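Local coordinates for protein fructose-2,6-bisphosphatase TIGAR B (Danio rerio, PDB 3E9D) that probably hydrolyses fructose 2,6-bisphosphate, and fructose 1,6-bisphosphate as well, thereby lowering glycolytic flux and favouring the pentose phosphate pathway, at residues Q25-P30 / V94-P99; T52-S57 / T79-D84; P85-R90 / G184-I189; P161-L166 / I244-H249; L198-P203 / T237-V242. All blocks are in the same frame, centred on the assembly; numbering follows the deposited sequence.

Interaction 1 (Q25-P30 / V94-P99)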
# COMPACT_ATOMS: atom_id res chain seq x y z
N GLN A 25 14.08 -5.81 5.54
CA GLN A 25 14.49 -4.46 5.94
C GLN A 25 15.98 -4.25 5.87
O GLN A 25 16.43 -3.10 5.93
CB GLN A 25 14.03 -4.16 7.37
CG GLN A 25 12.59 -4.45 7.63
CD GLN A 25 12.14 -4.09 9.04
OE1 GLN A 25 12.87 -3.45 9.79
NE2 GLN A 25 10.92 -4.48 9.40
N GLY A 26 16.75 -5.33 5.74
CA GLY A 26 18.20 -5.27 5.87
C GLY A 26 18.99 -5.20 4.59
O GLY A 26 20.06 -4.58 4.54
N ILE A 27 18.47 -5.80 3.52
CA ILE A 27 19.16 -5.75 2.25
C ILE A 27 18.50 -4.69 1.35
O ILE A 27 17.38 -4.88 0.87
CB ILE A 27 19.20 -7.15 1.61
CG1 ILE A 27 19.78 -8.15 2.63
CG2 ILE A 27 20.08 -7.12 0.37
CD1 ILE A 27 19.54 -9.60 2.29
N ASP A 28 19.20 -3.58 1.13
CA ASP A 28 18.58 -2.42 0.51
C ASP A 28 18.87 -2.35 -1.01
O ASP A 28 19.40 -1.37 -1.51
CB ASP A 28 19.02 -1.13 1.24
CG ASP A 28 18.08 0.06 0.99
OD1 ASP A 28 16.98 -0.10 0.44
OD2 ASP A 28 18.45 1.17 1.39
N THR A 29 18.50 -3.40 -1.72
CA THR A 29 18.75 -3.52 -3.16
C THR A 29 17.97 -2.51 -4.02
O THR A 29 16.86 -2.09 -3.65
CB THR A 29 18.33 -4.89 -3.63
OG1 THR A 29 16.97 -5.08 -3.25
CG2 THR A 29 19.16 -5.97 -2.99
N PRO A 30 18.54 -2.13 -5.18
CA PRO A 30 17.84 -1.27 -6.12
C PRO A 30 16.91 -2.04 -7.08
O PRO A 30 16.96 -3.27 -7.15
CB PRO A 30 18.98 -0.60 -6.89
CG PRO A 30 20.08 -1.66 -6.91
CD PRO A 30 19.96 -2.34 -5.55
N VAL A 94 17.13 -13.56 10.22
CA VAL A 94 18.17 -14.42 9.62
C VAL A 94 17.74 -15.08 8.29
O VAL A 94 18.59 -15.58 7.56
CB VAL A 94 18.67 -15.51 10.61
CG1 VAL A 94 19.37 -14.87 11.81
CG2 VAL A 94 17.51 -16.45 11.04
N ALA A 95 16.45 -15.06 7.97
CA ALA A 95 15.94 -15.64 6.72
C ALA A 95 16.14 -14.72 5.52
O ALA A 95 16.03 -15.15 4.37
CB ALA A 95 14.47 -16.00 6.88
N GLU A 96 16.44 -13.45 5.78
CA GLU A 96 16.54 -12.46 4.72
C GLU A 96 17.70 -12.77 3.78
O GLU A 96 18.80 -13.09 4.23
CB GLU A 96 16.68 -11.05 5.28
CG GLU A 96 16.60 -9.97 4.21
CD GLU A 96 16.65 -8.55 4.76
OE1 GLU A 96 16.94 -8.36 5.97
OE2 GLU A 96 16.39 -7.62 3.98
N GLY A 97 17.45 -12.67 2.48
CA GLY A 97 18.48 -12.99 1.49
C GLY A 97 18.61 -14.47 1.17
O GLY A 97 19.39 -14.85 0.30
N ARG A 98 17.85 -15.30 1.86
CA ARG A 98 17.80 -16.74 1.59
C ARG A 98 16.60 -17.01 0.71
O ARG A 98 15.64 -16.25 0.74
CB ARG A 98 17.63 -17.55 2.89
CG ARG A 98 18.63 -17.29 3.99
CD ARG A 98 19.94 -17.93 3.68
NE ARG A 98 20.37 -18.81 4.77
CZ ARG A 98 20.36 -20.14 4.70
NH1 ARG A 98 19.96 -20.76 3.60
NH2 ARG A 98 20.77 -20.85 5.75
N PRO A 99 16.63 -18.12 -0.06
CA PRO A 99 15.48 -18.50 -0.86
C PRO A 99 14.24 -18.50 0.01
O PRO A 99 14.31 -18.93 1.15
CB PRO A 99 15.82 -19.93 -1.28
CG PRO A 99 17.29 -19.96 -1.34
CD PRO A 99 17.77 -19.03 -0.25
O HOH W 1 14.44 -8.12 7.22

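Interaction 2 (T52-S57 / T79-D84)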
# COMPACT_ATOMS: atom_id res chain seq x y z
N THR A 52 -2.10 14.57 -4.05
CA THR A 52 -1.85 15.69 -3.13
C THR A 52 -0.82 15.33 -2.09
O THR A 52 -0.19 16.19 -1.48
CB THR A 52 -3.16 16.11 -2.41
OG1 THR A 52 -3.75 14.96 -1.79
CG2 THR A 52 -4.17 16.71 -3.41
N ASN A 53 -0.64 14.04 -1.85
CA ASN A 53 0.27 13.60 -0.81
C ASN A 53 0.92 12.31 -1.24
O ASN A 53 0.26 11.47 -1.86
CB ASN A 53 -0.51 13.33 0.48
CG ASN A 53 -1.25 14.56 0.98
OD1 ASN A 53 -2.38 14.84 0.57
ND2 ASN A 53 -0.59 15.32 1.85
N VAL A 54 2.20 12.14 -0.92
CA VAL A 54 2.92 10.92 -1.30
C VAL A 54 3.77 10.40 -0.12
O VAL A 54 4.56 11.15 0.47
CB VAL A 54 3.83 11.13 -2.52
CG1 VAL A 54 4.60 9.84 -2.84
CG2 VAL A 54 3.05 11.60 -3.75
N PHE A 55 3.62 9.11 0.18
CA PHE A 55 4.30 8.46 1.30
C PHE A 55 5.00 7.22 0.78
O PHE A 55 4.41 6.42 0.03
CB PHE A 55 3.30 8.09 2.40
CG PHE A 55 2.45 9.26 2.83
CD1 PHE A 55 2.96 10.21 3.70
CD2 PHE A 55 1.17 9.44 2.31
CE1 PHE A 55 2.20 11.32 4.07
CE2 PHE A 55 0.40 10.56 2.67
CZ PHE A 55 0.92 11.50 3.56
N VAL A 56 6.26 7.05 1.16
CA VAL A 56 7.05 5.93 0.66
C VAL A 56 7.84 5.36 1.81
O VAL A 56 8.26 6.09 2.71
CB VAL A 56 8.07 6.40 -0.42
CG1 VAL A 56 8.60 5.20 -1.19
CG2 VAL A 56 7.40 7.38 -1.39
N SER A 57 8.12 4.06 1.76
CA SER A 57 9.05 3.50 2.73
C SER A 57 10.47 4.09 2.52
O SER A 57 10.76 4.70 1.48
CB SER A 57 9.06 1.97 2.68
OG SER A 57 10.08 1.46 1.86
N THR A 79 4.07 18.16 -5.19
CA THR A 79 3.85 17.28 -4.03
C THR A 79 5.18 16.74 -3.49
O THR A 79 5.94 16.14 -4.23
CB THR A 79 2.92 16.11 -4.39
OG1 THR A 79 1.65 16.65 -4.79
CG2 THR A 79 2.72 15.20 -3.20
N GLU A 80 5.45 16.92 -2.21
CA GLU A 80 6.70 16.34 -1.68
C GLU A 80 6.55 14.85 -1.35
O GLU A 80 5.52 14.40 -0.87
CB GLU A 80 7.29 17.14 -0.51
CG GLU A 80 6.54 17.02 0.80
CD GLU A 80 7.34 17.53 2.01
OE1 GLU A 80 8.48 17.05 2.26
OE2 GLU A 80 6.80 18.40 2.73
N MET A 81 7.59 14.09 -1.64
CA MET A 81 7.64 12.69 -1.26
C MET A 81 8.05 12.61 0.21
O MET A 81 9.11 13.07 0.57
CB MET A 81 8.65 12.00 -2.17
CG MET A 81 8.69 10.51 -2.07
SD MET A 81 9.90 9.77 -3.21
CE MET A 81 9.29 10.38 -4.76
N ILE A 82 7.19 12.04 1.06
CA ILE A 82 7.50 11.86 2.49
C ILE A 82 7.97 10.42 2.73
O ILE A 82 7.24 9.47 2.46
CB ILE A 82 6.25 12.13 3.41
CG1 ILE A 82 5.64 13.51 3.15
CG2 ILE A 82 6.56 11.91 4.89
CD1 ILE A 82 6.53 14.65 3.50
N LEU A 83 9.20 10.27 3.22
CA LEU A 83 9.71 8.95 3.58
C LEU A 83 9.18 8.57 4.95
O LEU A 83 9.31 9.35 5.90
CB LEU A 83 11.24 8.96 3.57
CG LEU A 83 11.98 8.79 2.22
CD1 LEU A 83 11.29 9.43 1.04
CD2 LEU A 83 13.42 9.28 2.34
N ASP A 84 8.55 7.41 5.07
CA ASP A 84 8.08 6.96 6.37
C ASP A 84 8.53 5.53 6.62
O ASP A 84 8.04 4.60 5.97
CB ASP A 84 6.55 7.09 6.51
CG ASP A 84 6.07 6.91 7.97
OD1 ASP A 84 6.81 6.31 8.80
OD2 ASP A 84 4.94 7.37 8.29
O HOH W 2 3.52 14.44 0.47

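Interaction 3 (P85-R90 / G184-I189). With PO4 (phosphate ion), chain C.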
# COMPACT_ATOMS: atom_id res chain seq x y z
N PRO A 85 9.46 5.34 7.58
CA PRO A 85 9.96 4.01 7.90
C PRO A 85 8.86 3.04 8.35
O PRO A 85 9.07 1.83 8.29
CB PRO A 85 10.93 4.27 9.05
CG PRO A 85 11.34 5.71 8.88
CD PRO A 85 10.09 6.38 8.42
N LEU A 86 7.70 3.54 8.77
CA LEU A 86 6.61 2.63 9.14
C LEU A 86 6.11 1.81 7.95
O LEU A 86 5.49 0.75 8.14
CB LEU A 86 5.44 3.40 9.81
CG LEU A 86 5.64 3.96 11.23
CD1 LEU A 86 4.49 4.97 11.58
CD2 LEU A 86 5.69 2.82 12.26
N LEU A 87 6.38 2.27 6.73
CA LEU A 87 6.01 1.52 5.52
C LEU A 87 7.01 0.45 5.04
O LEU A 87 6.80 -0.13 3.96
CB LEU A 87 5.75 2.49 4.35
CG LEU A 87 4.66 3.55 4.57
CD1 LEU A 87 4.56 4.46 3.33
CD2 LEU A 87 3.30 2.86 4.86
N ARG A 88 8.10 0.23 5.78
CA ARG A 88 9.11 -0.77 5.40
C ARG A 88 8.53 -2.17 5.40
O ARG A 88 7.55 -2.46 6.10
CB ARG A 88 10.36 -0.72 6.30
CG ARG A 88 10.14 -1.15 7.77
CD ARG A 88 11.34 -0.70 8.66
NE ARG A 88 11.18 -1.14 10.05
CZ ARG A 88 10.50 -0.47 10.99
NH1 ARG A 88 9.88 0.68 10.71
NH2 ARG A 88 10.44 -0.96 12.22
N GLU A 89 9.16 -3.03 4.62
CA GLU A 89 8.75 -4.41 4.50
C GLU A 89 8.84 -5.14 5.85
O GLU A 89 9.65 -4.77 6.70
CB GLU A 89 9.65 -5.11 3.47
CG GLU A 89 9.31 -6.60 3.20
CD GLU A 89 7.85 -6.82 2.78
OE1 GLU A 89 6.94 -6.38 3.51
OE2 GLU A 89 7.61 -7.44 1.70
N ARG A 90 8.01 -6.16 6.02
CA ARG A 90 8.16 -7.09 7.12
C ARG A 90 9.61 -7.55 7.29
O ARG A 90 10.28 -7.92 6.31
CB ARG A 90 7.25 -8.30 6.90
CG ARG A 90 7.35 -9.33 8.01
CD ARG A 90 6.22 -10.36 7.87
NE ARG A 90 6.25 -11.24 9.03
CZ ARG A 90 5.52 -12.34 9.15
NH1 ARG A 90 4.66 -12.70 8.19
NH2 ARG A 90 5.64 -13.07 10.25
N GLY A 184 5.40 -5.99 -0.51
CA GLY A 184 4.39 -7.02 -0.70
C GLY A 184 3.81 -7.57 0.59
O GLY A 184 2.59 -7.59 0.75
N ALA A 185 4.66 -8.02 1.50
CA ALA A 185 4.17 -8.60 2.74
C ALA A 185 3.46 -7.55 3.58
O ALA A 185 2.35 -7.78 4.07
CB ALA A 185 5.28 -9.29 3.52
N PHE A 186 4.08 -6.37 3.70
CA PHE A 186 3.43 -5.25 4.42
C PHE A 186 2.05 -4.88 3.86
O PHE A 186 1.08 -4.71 4.62
CB PHE A 186 4.33 -4.01 4.39
CG PHE A 186 3.77 -2.86 5.16
CD1 PHE A 186 4.04 -2.72 6.52
CD2 PHE A 186 2.98 -1.89 4.52
CE1 PHE A 186 3.52 -1.63 7.25
CE2 PHE A 186 2.46 -0.81 5.24
CZ PHE A 186 2.74 -0.68 6.60
N ILE A 187 1.96 -4.74 2.53
CA ILE A 187 0.71 -4.38 1.89
C ILE A 187 -0.35 -5.46 2.09
O ILE A 187 -1.51 -5.14 2.34
CB ILE A 187 0.90 -4.05 0.35
CG1 ILE A 187 1.63 -2.70 0.17
CG2 ILE A 187 -0.43 -4.03 -0.38
CD1 ILE A 187 2.30 -2.52 -1.23
N ARG A 188 0.05 -6.72 1.99
CA ARG A 188 -0.88 -7.82 2.17
C ARG A 188 -1.48 -7.79 3.57
O ARG A 188 -2.70 -7.90 3.73
CB ARG A 188 -0.22 -9.18 1.93
CG ARG A 188 -1.25 -10.27 1.63
CD ARG A 188 -0.55 -11.54 1.14
NE ARG A 188 -1.53 -12.54 0.71
CZ ARG A 188 -1.24 -13.80 0.41
NH1 ARG A 188 0.02 -14.23 0.52
NH2 ARG A 188 -2.20 -14.64 0.02
N ILE A 189 -0.60 -7.63 4.56
CA ILE A 189 -1.04 -7.54 5.94
C ILE A 189 -1.95 -6.32 6.15
O ILE A 189 -2.98 -6.42 6.84
CB ILE A 189 0.18 -7.58 6.92
CG1 ILE A 189 0.80 -8.99 6.88
CG2 ILE A 189 -0.25 -7.21 8.37
CD1 ILE A 189 2.28 -9.07 7.37
P PO4 C . 9.27 -6.82 -1.16
O1 PO4 C . 10.11 -5.72 -0.55
O2 PO4 C . 7.92 -6.33 -1.62
O3 PO4 C . 9.97 -7.41 -2.36
O4 PO4 C . 9.09 -7.94 -0.15

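Interaction 4 (P161-L166 / I244-H249)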
# COMPACT_ATOMS: atom_id res chain seq x y z
N PRO A 161 -18.70 2.90 -5.61
CA PRO A 161 -18.02 3.82 -6.53
C PRO A 161 -18.12 3.34 -7.99
O PRO A 161 -18.49 2.19 -8.24
CB PRO A 161 -16.57 3.77 -6.06
CG PRO A 161 -16.43 2.44 -5.39
CD PRO A 161 -17.75 2.27 -4.68
N VAL A 162 -17.82 4.23 -8.92
CA VAL A 162 -17.81 3.89 -10.33
C VAL A 162 -16.49 3.22 -10.67
O VAL A 162 -15.43 3.83 -10.54
CB VAL A 162 -18.06 5.12 -11.23
CG1 VAL A 162 -17.93 4.75 -12.70
CG2 VAL A 162 -19.45 5.75 -10.94
N ILE A 163 -16.57 1.97 -11.07
CA ILE A 163 -15.40 1.16 -11.38
C ILE A 163 -15.55 0.74 -12.83
O ILE A 163 -16.36 -0.14 -13.15
CB ILE A 163 -15.29 -0.08 -10.45
CG1 ILE A 163 -15.15 0.37 -8.99
CG2 ILE A 163 -14.11 -0.96 -10.85
CD1 ILE A 163 -15.52 -0.66 -7.99
N ALA A 164 -14.80 1.40 -13.70
CA ALA A 164 -14.91 1.16 -15.13
C ALA A 164 -13.66 0.47 -15.67
O ALA A 164 -13.53 0.29 -16.87
CB ALA A 164 -15.13 2.49 -15.86
N GLY A 165 -12.75 0.08 -14.77
CA GLY A 165 -11.48 -0.53 -15.17
C GLY A 165 -10.48 0.52 -15.64
O GLY A 165 -9.64 0.23 -16.49
N LEU A 166 -10.58 1.73 -15.10
CA LEU A 166 -9.69 2.83 -15.46
C LEU A 166 -8.89 3.31 -14.24
O LEU A 166 -9.26 3.02 -13.11
CB LEU A 166 -10.47 4.01 -16.05
CG LEU A 166 -11.43 3.69 -17.21
CD1 LEU A 166 -12.19 4.94 -17.64
CD2 LEU A 166 -10.68 3.05 -18.38
N ILE A 244 -8.02 -4.13 -5.91
CA ILE A 244 -6.90 -4.71 -5.17
C ILE A 244 -5.96 -5.41 -6.14
O ILE A 244 -6.40 -6.20 -6.99
CB ILE A 244 -7.37 -5.76 -4.10
CG1 ILE A 244 -8.43 -5.20 -3.15
CG2 ILE A 244 -6.16 -6.35 -3.31
CD1 ILE A 244 -7.92 -4.20 -2.16
N ASN A 245 -4.66 -5.12 -5.99
CA ASN A 245 -3.58 -5.77 -6.77
C ASN A 245 -3.77 -5.72 -8.29
O ASN A 245 -3.48 -6.68 -9.00
CB ASN A 245 -3.38 -7.21 -6.30
CG ASN A 245 -2.94 -7.29 -4.85
OD1 ASN A 245 -2.53 -6.30 -4.25
ND2 ASN A 245 -3.02 -8.49 -4.28
N ARG A 246 -4.28 -4.58 -8.77
CA ARG A 246 -4.49 -4.38 -10.20
C ARG A 246 -3.14 -4.26 -10.94
O ARG A 246 -2.24 -3.57 -10.48
CB ARG A 246 -5.35 -3.14 -10.42
CG ARG A 246 -5.58 -2.81 -11.89
CD ARG A 246 -6.46 -1.59 -12.08
NE ARG A 246 -7.85 -1.82 -11.69
CZ ARG A 246 -8.82 -0.91 -11.83
NH1 ARG A 246 -8.54 0.29 -12.37
NH2 ARG A 246 -10.07 -1.21 -11.47
N LYS A 247 -3.03 -4.91 -12.09
CA LYS A 247 -1.79 -4.92 -12.84
C LYS A 247 -2.07 -4.82 -14.35
O LYS A 247 -1.33 -5.38 -15.16
CB LYS A 247 -0.96 -6.15 -12.47
CG LYS A 247 -1.72 -7.48 -12.62
CD LYS A 247 -0.81 -8.71 -12.58
CE LYS A 247 0.38 -8.56 -13.53
NZ LYS A 247 1.09 -9.86 -13.82
N ASP A 248 -3.12 -4.09 -14.70
CA ASP A 248 -3.49 -3.86 -16.11
C ASP A 248 -2.34 -3.20 -16.86
O ASP A 248 -2.10 -3.51 -18.04
CB ASP A 248 -4.74 -2.99 -16.21
CG ASP A 248 -5.99 -3.66 -15.61
OD1 ASP A 248 -5.96 -4.88 -15.41
OD2 ASP A 248 -7.00 -2.96 -15.34
N HIS A 249 -1.63 -2.29 -16.18
CA HIS A 249 -0.46 -1.60 -16.77
C HIS A 249 0.69 -2.55 -17.12
O HIS A 249 1.60 -2.17 -17.86
CB HIS A 249 0.05 -0.52 -15.83
CG HIS A 249 0.58 -1.05 -14.53
ND1 HIS A 249 -0.24 -1.42 -13.49
CD2 HIS A 249 1.85 -1.27 -14.10
CE1 HIS A 249 0.49 -1.85 -12.48
NE2 HIS A 249 1.77 -1.77 -12.82
O HOH W 3 -7.15 -0.34 -16.02

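Interaction 5 (L198-P203 / T237-V242). With K (potassium ion), chain E.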
# COMPACT_ATOMS: atom_id res chain seq x y z
N LEU A 198 -11.34 -3.82 10.26
CA LEU A 198 -12.11 -2.57 10.32
C LEU A 198 -13.47 -2.72 9.62
O LEU A 198 -13.67 -3.67 8.86
CB LEU A 198 -11.30 -1.42 9.71
CG LEU A 198 -9.91 -1.20 10.35
CD1 LEU A 198 -9.20 0.02 9.75
CD2 LEU A 198 -10.00 -1.06 11.89
N GLN A 199 -14.38 -1.78 9.88
CA GLN A 199 -15.62 -1.65 9.10
C GLN A 199 -15.22 -1.29 7.66
O GLN A 199 -14.52 -0.31 7.44
CB GLN A 199 -16.55 -0.60 9.71
CG GLN A 199 -17.63 -0.02 8.78
CD GLN A 199 -18.91 -0.85 8.69
OE1 GLN A 199 -19.09 -1.85 9.40
NE2 GLN A 199 -19.81 -0.44 7.81
N CYS A 200 -15.65 -2.09 6.69
CA CYS A 200 -15.17 -1.92 5.33
C CYS A 200 -16.20 -2.39 4.33
O CYS A 200 -16.86 -3.42 4.55
CB CYS A 200 -13.86 -2.71 5.14
SG CYS A 200 -12.98 -2.36 3.56
N CYS A 201 -16.34 -1.65 3.23
CA CYS A 201 -17.22 -2.01 2.13
C CYS A 201 -16.39 -2.45 0.95
O CYS A 201 -15.34 -1.87 0.66
CB CYS A 201 -18.14 -0.84 1.70
SG CYS A 201 -19.00 0.06 3.08
N LEU A 202 -16.86 -3.49 0.27
CA LEU A 202 -16.20 -4.00 -0.92
C LEU A 202 -17.25 -4.05 -2.03
O LEU A 202 -18.39 -4.45 -1.77
CB LEU A 202 -15.60 -5.40 -0.65
CG LEU A 202 -14.36 -5.53 0.25
CD1 LEU A 202 -14.07 -6.97 0.50
CD2 LEU A 202 -13.14 -4.84 -0.36
N PRO A 203 -16.86 -3.67 -3.26
CA PRO A 203 -17.75 -3.48 -4.41
C PRO A 203 -18.28 -4.79 -5.01
O PRO A 203 -17.76 -5.87 -4.67
CB PRO A 203 -16.86 -2.74 -5.42
CG PRO A 203 -15.46 -3.28 -5.11
CD PRO A 203 -15.45 -3.42 -3.61
N THR A 237 -14.75 6.45 9.58
CA THR A 237 -16.12 6.00 9.71
C THR A 237 -16.51 5.10 8.53
O THR A 237 -17.34 4.21 8.68
CB THR A 237 -17.08 7.16 9.78
OG1 THR A 237 -16.80 8.05 8.71
CG2 THR A 237 -16.93 7.91 11.13
N ARG A 238 -15.92 5.36 7.37
CA ARG A 238 -16.15 4.52 6.19
C ARG A 238 -14.83 4.24 5.48
O ARG A 238 -14.02 5.15 5.32
CB ARG A 238 -17.13 5.20 5.25
CG ARG A 238 -17.47 4.38 4.00
CD ARG A 238 -18.59 5.06 3.23
NE ARG A 238 -19.75 5.25 4.10
CZ ARG A 238 -20.77 6.06 3.85
NH1 ARG A 238 -20.80 6.77 2.73
NH2 ARG A 238 -21.76 6.15 4.72
N ILE A 239 -14.62 2.98 5.12
CA ILE A 239 -13.51 2.56 4.27
C ILE A 239 -14.14 1.80 3.10
O ILE A 239 -14.88 0.82 3.30
CB ILE A 239 -12.50 1.68 5.06
CG1 ILE A 239 -12.00 2.45 6.30
CG2 ILE A 239 -11.34 1.24 4.15
CD1 ILE A 239 -11.20 1.61 7.29
N GLN A 240 -13.88 2.26 1.88
CA GLN A 240 -14.43 1.62 0.70
C GLN A 240 -13.29 1.06 -0.13
O GLN A 240 -12.44 1.81 -0.63
CB GLN A 240 -15.26 2.61 -0.14
CG GLN A 240 -15.69 2.08 -1.55
CD GLN A 240 -16.90 1.14 -1.51
OE1 GLN A 240 -17.92 1.47 -0.92
NE2 GLN A 240 -16.78 -0.04 -2.13
N GLY A 241 -13.27 -0.27 -0.29
CA GLY A 241 -12.35 -0.88 -1.23
C GLY A 241 -12.79 -0.58 -2.65
O GLY A 241 -13.98 -0.60 -2.94
N VAL A 242 -11.86 -0.27 -3.53
CA VAL A 242 -12.20 -0.02 -4.95
C VAL A 242 -11.64 -1.13 -5.84
O VAL A 242 -12.38 -1.79 -6.56
CB VAL A 242 -11.76 1.39 -5.43
CG1 VAL A 242 -12.19 1.68 -6.87
CG2 VAL A 242 -12.30 2.49 -4.47
K K E . -14.77 -6.00 8.20
O HOH W 4 -16.98 1.30 5.57
O HOH W 5 -15.11 -6.24 5.03

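Interaction 1 (Q25-P30 / V94-P99)
Glu96 stretches out to the backbone of Gly26 and Ile27, whose N-H groups hold its carboxylate. With CG anti to the backbone N (chi1 -173°) and the chain extended beyond it, the acid group stands well clear of its own loop. Glu96 OE2 lies 2.8 Å from Ile27 N, which comes in from above the carboxylate plane along a fairly straight bond. Gly26 N meets the syn lone pair of Glu96 OE2 at 2.9 Å and makes a weak bond to OE1. Gly24 N is a further donor to OE2, so three main-chain amides of one loop grip this single atom and probably help to stabilise its negative charge. A water joins Gln25 N to OE1, weakly on the OE1 side.

The apolar part is smaller. The side chains of Ile27 and Glu96 slide past each other in opposite directions, bringing Ile27 CD1 within 3.5 Å of Glu96 CG. The same Ile27 methyl lies 3.6 Å from CA of Gly97, the third residue of a type II turn from Ala95 to Arg98.

Both partners are surface loops. Ile27 rests on Tyr16 of helix 15-18, and Ala95 on Leu103 of helix 100-110. The Gln25 amide NE2 bonds the backbone O of Glu89, tying the loop that precedes helix 33-45 to the active-site region beyond strand 81-83.

Interaction 2 (T52-S57 / T79-D84)
Strands 53-56 and 81-83 run parallel, pairing Phe55 with Ile82 and Val56 with Leu83, and twist by 32° at an axis separation of 4.7 Å. Ile82 bonds to both neighbours of Phe55, its N donating to Val54 O at 2.8 Å and its O accepting from Val56 N at 2.9 Å. Asp84 N then reaches Val56 O, 2.7 Å away, and carries the ladder past the strand ends.

On one face Phe55 and Ile82 lie side by side and point the same way, with Phe55 CD1 3.8 Å from Ile82 CB. With CG anti to the carbonyl carbon (chi1 -52°), the ring lies alongside Ile82 and also touches Leu139 and Met143 of helix 125-146. An alanine at Phe55 would probably open a gap between that helix and the sheet and leave the flank of Ile82 without its aromatic neighbour. On the other face Val56 CG2 presses on Met81 CG at 3.5 Å, a tight fit, beneath helix 60-71. Val54 and Thr79 cross at about a right angle, their CG2 methyls 3.7 Å apart.

Helix 60-71 links the two strands, making this a beta-alpha-beta crossover at the edge of the sheet. As in other histidine phosphatases the strand ends lead to the catalytic centre: Ser57 OG is bonded to His183, the inferred transition-state stabiliser.

Interaction 3 (P85-R90 / G184-I189)
Glu89 plants its carboxylate on the first turn of helix 184-197, and this is the tight part of the contact. Glu89 OE1 accepts from Phe186 N at 2.9 Å and Glu89 OE2 from Ala185 N at 3.0 Å, each through its syn lone pair. CG is anti to the backbone N, and the bend at chi2 (55°) swings CD toward the helix. Arg90 N also bonds OE1 on its anti side, fixing the rotation of the group. A phosphate ion sits beside it, with its O2 bonded to Gly184 N at 2.8 Å. Glu89 is the inferred proton donor/acceptor, and the phosphate, also held by His183 and Arg10, marks the catalytic pocket.

Phe186 packs closely too: Leu87 CA lies over one face of its ring, toward the rim, and Leu86 O is 3.2 Å from Phe186 CE1. Farther along the helix the fit slackens. Arg90 crosses Ile189 at about a right angle, its CD 4.2 Å from Ile189 CD1, while its guanidinium turns to Glu123 O.

Helix 125-146 covers Phe186 and Arg90 through Val128, and strand 177-182 supports Leu87 and Phe186 through Met180.

Interaction 4 (P161-L166 / I244-H249)
Arg246 NH1 is gripped by two oxygens, Leu166 O across the contact and Tyr45 OH of helix 33-45. The bond from Arg246 NH1 to Leu166 O is 2.9 Å long and bent, with an angle of 133° at the hydrogen. The oxygen lies in the guanidinium plane, at its edge, whereas the N-H comes down on the peptide from above the carbonyl plane. The arginine leaves the backbone with CG anti to N (chi1 177°) and bends at chi3 (-70°), which carries NE out of the extended line. NH2 forms a salt bridge with Asp169, its strongest polar partner, and the guanidinium also makes a cation-pi contact with Phe243. Asp169 in turn accepts from the backbone N of Ala164 and of Leu166, so the acid that holds the arginine also shapes the loop it reaches.

Arg246 belongs to a G1 beta bulge, in which it and Asn245 both face Ile220 on strand 220-230, where strand 233-246 turns a corner near the end of the chain. In the facing loop Gly165 has a positive phi, which favours glycine.

Asp248 faces the same loop without touching it closely. A water donates to Asp248 OD2 at 2.7 Å and to Gly165 O at 2.6 Å, bridging the segments on their exposed side. Asp248 OD2 is 3.9 Å from Arg246 NE, a long salt bridge in which the oxygen lies well out of the guanidinium plane. Ile163 supplies the apolar border: its CG2 lies 4.1 Å from Arg246 NH2 at the edge of the group, while CD1 packs on Pro203 and Val242.

Interaction 5 (L198-P203 / T237-V242)
Ile239 meets the 198-203 loop with every atom of its side chain. Ile239 CB lies 3.7 Å from Gln199 O, and CG1, anti to the carbonyl carbon (chi1 -56°), stays beside that same oxygen. The Ile239 CG2 branch touches Cys200 SG at 4.0 Å. At the tip Ile239 CD1 meets Leu198 CD1, 3.5 Å away, the two side chains crossing at a slant, while Phe223 and Phe225 of strand 220-230 also touch this isoleucine.

The backbone joins in at one point. Cys201 N bonds Ile239 O at 2.9 Å and Cys201 O accepts from Gly241 N at 2.8 Å, a single beta bridge that pairs Cys201 with Gln240. The loop thereby lies along strand 233-246, the outermost strand of the mixed sheet, just past a classic beta bulge where Thr237 and Arg238 both face Thr226. A CB on Gly241 would run into Leu202 CD2.

Gln240 bends at chi2 (80°), bringing CD back toward the loop. Gln240 NE2 bonds Gly241 O at 3.0 Å, close to the amide plane, and Gln240 OE1 rests 3.5 Å from Cys201 CB. A leucine in its place would probably leave Gly241 O without this side-chain donor and lose the polar contact beside Cys201.

At the other end Leu198 O binds a potassium ion at 2.7 Å, a site completed by Val195 O, Glu196 O and a more distant water; Leu202 and Pro203 belong to a second potassium site.

Interactions 1 and 3 meet at the catalytic face, their centres 14 Å apart, where Gln25 reaches Glu89 and, weakly, Arg88; along the chain their segments alternate. Interaction 2 forms one edge of the six-stranded sheet, and its Ser57 packs on Leu87 of interaction 3, whose first segment follows directly at residue 85. Interactions 4 and 5 share strand 233-246 at the opposite edge and touch through Ile163 and Pro203; 198-203 and 237-242 both fall between the two segments of interaction 4. The centres of interactions 1 and 5 are about 34 Å apart, on opposite sides of the chain's centre, so the active-site loops and the potassium-binding loop occupy distant parts of one domain.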